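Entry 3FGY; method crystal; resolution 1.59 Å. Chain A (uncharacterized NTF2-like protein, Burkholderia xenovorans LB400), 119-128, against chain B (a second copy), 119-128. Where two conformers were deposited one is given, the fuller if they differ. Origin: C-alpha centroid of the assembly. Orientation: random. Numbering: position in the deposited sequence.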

ATOM      1  N   GLU A 119       2.263  -4.766  -5.365  1.00 14.71           N
ATOM      2  CA  GLU A 119       2.609  -3.396  -5.069  1.00 14.96           C
ATOM      3  C   GLU A 119       1.369  -2.496  -4.921  1.00 14.04           C
ATOM      4  O   GLU A 119       0.394  -2.608  -5.673  1.00 14.38           O
ATOM      5  N   TYR A 120       1.496  -1.555  -3.990  1.00 14.66           N
ATOM      6  CA  TYR A 120       0.537  -0.494  -3.772  1.00 15.19           C
ATOM      7  C   TYR A 120       1.354   0.803  -3.925  1.00 14.11           C
ATOM      8  O   TYR A 120       2.230   1.079  -3.128  1.00 13.95           O
ATOM      9  N   ILE A 121       1.044   1.561  -4.978  1.00 14.92           N
ATOM     10  CA  ILE A 121       1.850   2.679  -5.422  1.00 14.82           C
ATOM     11  C   ILE A 121       0.956   3.845  -5.860  1.00 15.06           C
ATOM     12  O   ILE A 121      -0.267   3.717  -5.945  1.00 14.36           O
ATOM     13  N   ASP A 122       1.570   4.997  -6.118  1.00 14.36           N
ATOM     14  CA  ASP A 122       0.849   6.159  -6.645  1.00 14.26           C
ATOM     15  C   ASP A 122       0.672   5.998  -8.148  1.00 12.55           C
ATOM     16  O   ASP A 122       1.446   6.512  -8.952  1.00 14.80           O
ATOM     17  N   THR A 123      -0.365   5.239  -8.517  1.00 13.01           N
ATOM     18  CA  THR A 123      -0.586   4.917  -9.932  1.00 12.80           C
ATOM     19  C   THR A 123      -0.863   6.164 -10.807  1.00 13.15           C
ATOM     20  O   THR A 123      -0.489   6.218 -11.977  1.00 14.83           O
ATOM     21  N   LEU A 124      -1.567   7.149 -10.268  1.00 14.27           N
ATOM     22  CA  LEU A 124      -1.780   8.411 -11.000  1.00 15.51           C
ATOM     23  C   LEU A 124      -0.450   9.086 -11.322  1.00 14.30           C
ATOM     24  O   LEU A 124      -0.207   9.500 -12.431  1.00 13.65           O
ATOM     25  N   ALA A 125       0.437   9.173 -10.340  1.00 13.61           N
ATOM     26  CA  ALA A 125       1.738   9.806 -10.551  1.00 12.73           C
ATOM     27  C   ALA A 125       2.545   9.064 -11.631  1.00 14.85           C
ATOM     28  O   ALA A 125       3.168   9.680 -12.503  1.00 16.55           O
ATOM     29  N   LEU A 126       2.560   7.742 -11.560  1.00 16.16           N
ATOM     30  CA  LEU A 126       3.370   6.966 -12.487  0.50 16.18           C
ATOM     31  C   LEU A 126       2.782   6.990 -13.898  1.00 16.58           C
ATOM     32  O   LEU A 126       3.543   7.006 -14.883  1.00 16.68           O
ATOM     33  N   ALA A 127       1.453   7.030 -14.008  1.00 14.97           N
ATOM     34  CA  ALA A 127       0.807   7.191 -15.322  1.00 14.69           C
ATOM     35  C   ALA A 127       1.208   8.543 -15.921  1.00 15.50           C
ATOM     36  O   ALA A 127       1.609   8.620 -17.086  1.00 15.50           O
ATOM     37  N   ARG A 128       1.112   9.614 -15.137  1.00 13.94           N
ATOM     38  CA  ARG A 128       1.477  10.935 -15.615  1.00 15.47           C
ATOM     39  C   ARG A 128       2.928  10.969 -16.061  1.00 15.74           C
ATOM     40  O   ARG A 128       3.249  11.484 -17.123  1.00 14.66           O
TER
ATOM     41  N   GLU B 119      -2.657   6.013   3.540  1.00 13.40           N
ATOM     42  CA  GLU B 119      -3.285   5.139   2.571  1.00 14.02           C
ATOM     43  C   GLU B 119      -2.430   4.948   1.327  1.00 13.72           C
ATOM     44  O   GLU B 119      -1.840   5.917   0.809  1.00 14.37           O
ATOM     45  N   TYR B 120      -2.408   3.715   0.825  1.00 13.25           N
ATOM     46  CA  TYR B 120      -1.735   3.356  -0.410  1.00 12.48           C
ATOM     47  C   TYR B 120      -2.801   2.748  -1.299  1.00 12.90           C
ATOM     48  O   TYR B 120      -3.365   1.705  -0.960  1.00 13.92           O
ATOM     49  N   ILE B 121      -3.151   3.460  -2.366  1.00 13.07           N
ATOM     50  CA  ILE B 121      -4.382   3.193  -3.098  1.00 12.83           C
ATOM     51  C   ILE B 121      -4.132   3.345  -4.592  1.00 13.64           C
ATOM     52  O   ILE B 121      -3.081   3.855  -5.043  1.00 12.42           O
ATOM     53  N   ASP B 122      -5.115   2.937  -5.374  1.00 13.29           N
ATOM     54  CA  ASP B 122      -5.036   3.075  -6.817  1.00 12.65           C
ATOM     55  C   ASP B 122      -5.472   4.493  -7.192  1.00 13.56           C
ATOM     56  O   ASP B 122      -6.652   4.752  -7.553  1.00 13.95           O
ATOM     57  N   THR B 123      -4.547   5.446  -7.050  1.00 11.58           N
ATOM     58  CA  THR B 123      -4.856   6.837  -7.252  1.00 11.77           C
ATOM     59  C   THR B 123      -5.355   7.103  -8.678  1.00 11.43           C
ATOM     60  O   THR B 123      -6.203   7.953  -8.859  1.00 12.70           O
ATOM     61  N   LEU B 124      -4.819   6.408  -9.671  1.00 13.69           N
ATOM     62  CA  LEU B 124      -5.306   6.557 -11.044  1.00 12.90           C
ATOM     63  C   LEU B 124      -6.761   6.178 -11.173  1.00 13.08           C
ATOM     64  O   LEU B 124      -7.559   6.911 -11.732  1.00 14.98           O
ATOM     65  N   ALA B 125      -7.128   5.031 -10.615  1.00 13.36           N
ATOM     66  CA  ALA B 125      -8.522   4.589 -10.660  1.00 13.04           C
ATOM     67  C   ALA B 125      -9.479   5.564  -9.972  1.00 12.97           C
ATOM     68  O   ALA B 125     -10.567   5.833 -10.478  1.00 15.38           O
ATOM     69  N   LEU B 126      -9.076   6.089  -8.815  1.00 12.61           N
ATOM     70  CA  LEU B 126      -9.927   7.031  -8.073  0.50 12.58           C
ATOM     71  C   LEU B 126     -10.037   8.366  -8.821  1.00 14.42           C
ATOM     72  O   LEU B 126     -11.095   8.978  -8.845  1.00 15.97           O
ATOM     73  N   ALA B 127      -8.963   8.795  -9.459  1.00 14.81           N
ATOM     74  CA  ALA B 127      -8.980  10.032 -10.245  1.00 16.14           C
ATOM     75  C   ALA B 127      -9.926   9.906 -11.419  1.00 18.00           C
ATOM     76  O   ALA B 127     -10.726  10.815 -11.687  1.00 17.92           O
ATOM     77  N   ARG B 128      -9.853   8.777 -12.107  1.00 16.01           N
ATOM     78  CA  ARG B 128     -10.750   8.538 -13.255  1.00 18.07           C
ATOM     79  C   ARG B 128     -12.208   8.569 -12.835  1.00 19.01           C
ATOM     80  O   ARG B 128     -13.061   9.080 -13.577  1.00 23.50           O
TER

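When two copies of a protein meet helix start to helix start, a small polar side chain can serve as the knob and the open first turn of the partner helix as its socket. The NTF2-like protein of Burkholderia xenovorans illustrates the principle. The axes of the two 123-128 helices approach to 8.0 Å at nearly a right angle (89°), and the CA atoms of L124(A) and L124(B) lie 4.0 Å apart.

The knobs are T123(A) and T123(B). In each copy CB points toward the partner, and chi1 in the p well sets OG1 into the polar hollow formed by D122(B) or D122(A) and the first helical turn of the partner. There the hydroxyl of T123(A) donates to OD1 of D122(B) (OG1 to OD1, 2.7 Å) and accepts from the backbone of L124(B) (N to OG1, 2.9 Å); T123(B) OG1 returns both bonds to D122(A) OD1 and L124(A) N at the same distances. D122(A) and D122(B), chi1 t, start away from the partner but curl their ends back. D122(A) OD1 also caps its own helix, accepting from A125(A) N at 3.3 Å, and D122(B) OD1 accepts from A125(B) N at 3.2 Å.

Apolar bumps flank this polar centre. L124(A) and L124(B), in the t,p rotamer, leave sideways; L124(A) CD1 meets L124(B) CD1 at 3.9 Å, while L124(A) CD2 rests against A127(B) CB at 4.0 Å and L124(B) CD2 against A127(A) CB at 3.9 Å. At the strand ends, Y120(A) CB touches Y120(B) CB at 3.8 Å, and with chi1 m both rings then lead away.

CB of I121(A) and I121(B) points away from the partner (rotamer p,t), and the carbonyls lie at the seam. I121(A) O and I121(B) O, both acceptors, stand 3.0 Å apart, and two waters bridge the copies here: water 1 accepts from I121(A) N and donates weakly to I121(B) O, and water 2 mirrors it.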

ATOM      1  CB  GLU A 119       3.485  -2.792  -6.171  1.00 16.58           C
ATOM      2  CG  GLU A 119       4.702  -3.583  -6.549  1.00 18.15           C
ATOM      3  CD  GLU A 119       5.643  -2.799  -7.473  1.00 17.62           C
ATOM      4  OE1 GLU A 119       5.408  -1.565  -7.696  1.00 26.72           O
ATOM      5  OE2 GLU A 119       6.605  -3.411  -7.973  1.00 16.54           O
ATOM      6  CB  TYR A 120      -0.106  -0.604  -2.406  1.00 14.17           C
ATOM      7  CG  TYR A 120      -0.855  -1.907  -2.185  1.00 13.44           C
ATOM      8  CD1 TYR A 120      -0.159  -3.076  -1.865  1.00 16.82           C
ATOM      9  CD2 TYR A 120      -2.247  -1.986  -2.254  1.00 14.57           C
ATOM     10  CE1 TYR A 120      -0.832  -4.274  -1.628  1.00 15.37           C
ATOM     11  CE2 TYR A 120      -2.913  -3.182  -2.020  1.00 15.43           C
ATOM     12  CZ  TYR A 120      -2.223  -4.325  -1.721  1.00 13.88           C
ATOM     13  OH  TYR A 120      -2.868  -5.535  -1.459  1.00 15.71           O
ATOM     14  CB  ILE A 121       2.787   2.243  -6.589  1.00 16.44           C
ATOM     15  CG1 ILE A 121       1.959   1.837  -7.809  1.00 19.26           C
ATOM     16  CG2 ILE A 121       3.773   1.130  -6.105  1.00 16.84           C
ATOM     17  CD1 ILE A 121       2.808   1.370  -8.951  1.00 20.13           C
ATOM     18  CB  ASP A 122       1.602   7.454  -6.311  1.00 14.52           C
ATOM     19  CG  ASP A 122       0.743   8.697  -6.448  1.00 17.08           C
ATOM     20  OD1 ASP A 122      -0.269   8.672  -7.194  1.00 16.02           O
ATOM     21  OD2 ASP A 122       1.111   9.720  -5.802  1.00 17.61           O
ATOM     22  CB  THR A 123      -1.707   3.857 -10.080  1.00 13.58           C
ATOM     23  OG1 THR A 123      -2.868   4.280  -9.375  1.00 15.05           O
ATOM     24  CG2 THR A 123      -1.312   2.479  -9.581  1.00 14.65           C
ATOM     25  CB  LEU A 124      -2.666   9.343 -10.175  1.00 14.65           C
ATOM     26  CG  LEU A 124      -2.955  10.702 -10.818  1.00 13.82           C
ATOM     27  CD1 LEU A 124      -3.560  10.563 -12.237  1.00 15.22           C
ATOM     28  CD2 LEU A 124      -3.827  11.556  -9.940  1.00 14.73           C
ATOM     29  CB  ALA A 125       2.529   9.839  -9.220  1.00 16.33           C
ATOM     30  CB  LEU A 126       3.570   5.547 -11.964  0.50 16.03           C
ATOM     31  CG  LEU A 126       4.599   5.501 -10.834  0.50 17.62           C
ATOM     32  CD1 LEU A 126       4.332   4.347  -9.867  0.50 23.24           C
ATOM     33  CD2 LEU A 126       5.983   5.416 -11.427  0.50 14.92           C
ATOM     34  CB  ALA A 127      -0.722   7.058 -15.225  1.00 15.97           C
ATOM     35  CB  ARG A 128       1.208  11.970 -14.544  1.00 16.89           C
ATOM     36  CG  ARG A 128      -0.229  12.272 -14.389  1.00 15.77           C
ATOM     37  CD  ARG A 128      -0.476  13.107 -13.191  1.00 17.46           C
ATOM     38  NE  ARG A 128      -1.800  13.714 -13.212  1.00 21.48           N
ATOM     39  CZ  ARG A 128      -2.327  14.373 -12.174  1.00 20.06           C
ATOM     40  NH1 ARG A 128      -1.682  14.489 -11.005  1.00 24.44           N
ATOM     41  NH2 ARG A 128      -3.513  14.913 -12.305  1.00 23.24           N
TER
ATOM     42  CB  GLU B 119      -4.643   5.679   2.103  1.00 16.38           C
ATOM     43  CG  GLU B 119      -5.648   5.961   3.219  1.00 15.45           C
ATOM     44  CD  GLU B 119      -7.017   6.162   2.721  1.00 19.58           C
ATOM     45  OE1 GLU B 119      -7.301   5.876   1.528  1.00 24.97           O
ATOM     46  OE2 GLU B 119      -7.835   6.638   3.510  1.00 17.21           O
ATOM     47  CB  TYR B 120      -0.601   2.367  -0.140  1.00 15.80           C
ATOM     48  CG  TYR B 120       0.437   2.858   0.853  1.00 11.89           C
ATOM     49  CD1 TYR B 120       0.175   2.826   2.223  1.00 15.63           C
ATOM     50  CD2 TYR B 120       1.676   3.306   0.426  1.00 14.84           C
ATOM     51  CE1 TYR B 120       1.114   3.267   3.143  1.00 14.18           C
ATOM     52  CE2 TYR B 120       2.624   3.737   1.315  1.00 12.74           C
ATOM     53  CZ  TYR B 120       2.368   3.704   2.673  1.00 14.12           C
ATOM     54  OH  TYR B 120       3.355   4.127   3.556  1.00 14.82           O
ATOM     55  CB  ILE B 121      -5.544   4.130  -2.646  1.00 13.43           C
ATOM     56  CG1 ILE B 121      -5.198   5.577  -2.981  1.00 16.77           C
ATOM     57  CG2 ILE B 121      -5.789   3.988  -1.142  1.00 15.67           C
ATOM     58  CD1 ILE B 121      -6.147   6.609  -2.386  1.00 16.02           C
ATOM     59  CB  ASP B 122      -5.893   2.012  -7.473  1.00 13.07           C
ATOM     60  CG  ASP B 122      -5.612   1.820  -8.959  1.00 13.94           C
ATOM     61  OD1 ASP B 122      -5.068   2.737  -9.632  1.00 14.72           O
ATOM     62  OD2 ASP B 122      -5.946   0.722  -9.475  1.00 14.15           O
ATOM     63  CB  THR B 123      -3.654   7.743  -6.883  1.00 12.56           C
ATOM     64  OG1 THR B 123      -2.485   7.226  -7.538  1.00 13.06           O
ATOM     65  CG2 THR B 123      -3.453   7.805  -5.334  1.00 14.02           C
ATOM     66  CB  LEU B 124      -4.456   5.758 -12.016  1.00 13.19           C
ATOM     67  CG  LEU B 124      -4.867   5.832 -13.481  1.00 14.07           C
ATOM     68  CD1 LEU B 124      -4.927   7.286 -13.950  1.00 16.12           C
ATOM     69  CD2 LEU B 124      -3.862   5.006 -14.310  1.00 17.41           C
ATOM     70  CB  ALA B 125      -8.665   3.221 -10.047  1.00 14.62           C
ATOM     71  CB  LEU B 126      -9.453   7.182  -6.619  0.50 14.35           C
ATOM     72  CG  LEU B 126      -9.817   5.960  -5.763  0.50 16.33           C
ATOM     73  CD1 LEU B 126      -8.833   5.753  -4.613  0.50 17.15           C
ATOM     74  CD2 LEU B 126     -11.266   6.109  -5.243  0.50 12.95           C
ATOM     75  CB  ALA B 127      -7.578  10.360 -10.722  1.00 17.62           C
ATOM     76  CB  ARG B 128     -10.442   7.214 -13.931  1.00 19.77           C
ATOM     77  CG  ARG B 128      -9.128   7.195 -14.662  1.00 19.52           C
ATOM     78  CD  ARG B 128      -9.216   6.488 -15.976  1.00 36.79           C
ATOM     79  NE  ARG B 128      -8.071   6.844 -16.804  1.00 39.16           N
ATOM     80  CZ  ARG B 128      -7.036   6.056 -17.041  1.00 32.00           C
ATOM     81  NH1 ARG B 128      -7.008   4.849 -16.530  1.00 36.71           N
ATOM     82  NH2 ARG B 128      -6.037   6.486 -17.806  1.00 39.15           N
TER
HETATM   83  O   HOH W   1      -1.704   1.199  -6.046  1.00 10.13           O
HETATM   84  O   HOH W   2      -1.208   5.338  -3.411  1.00 10.66           O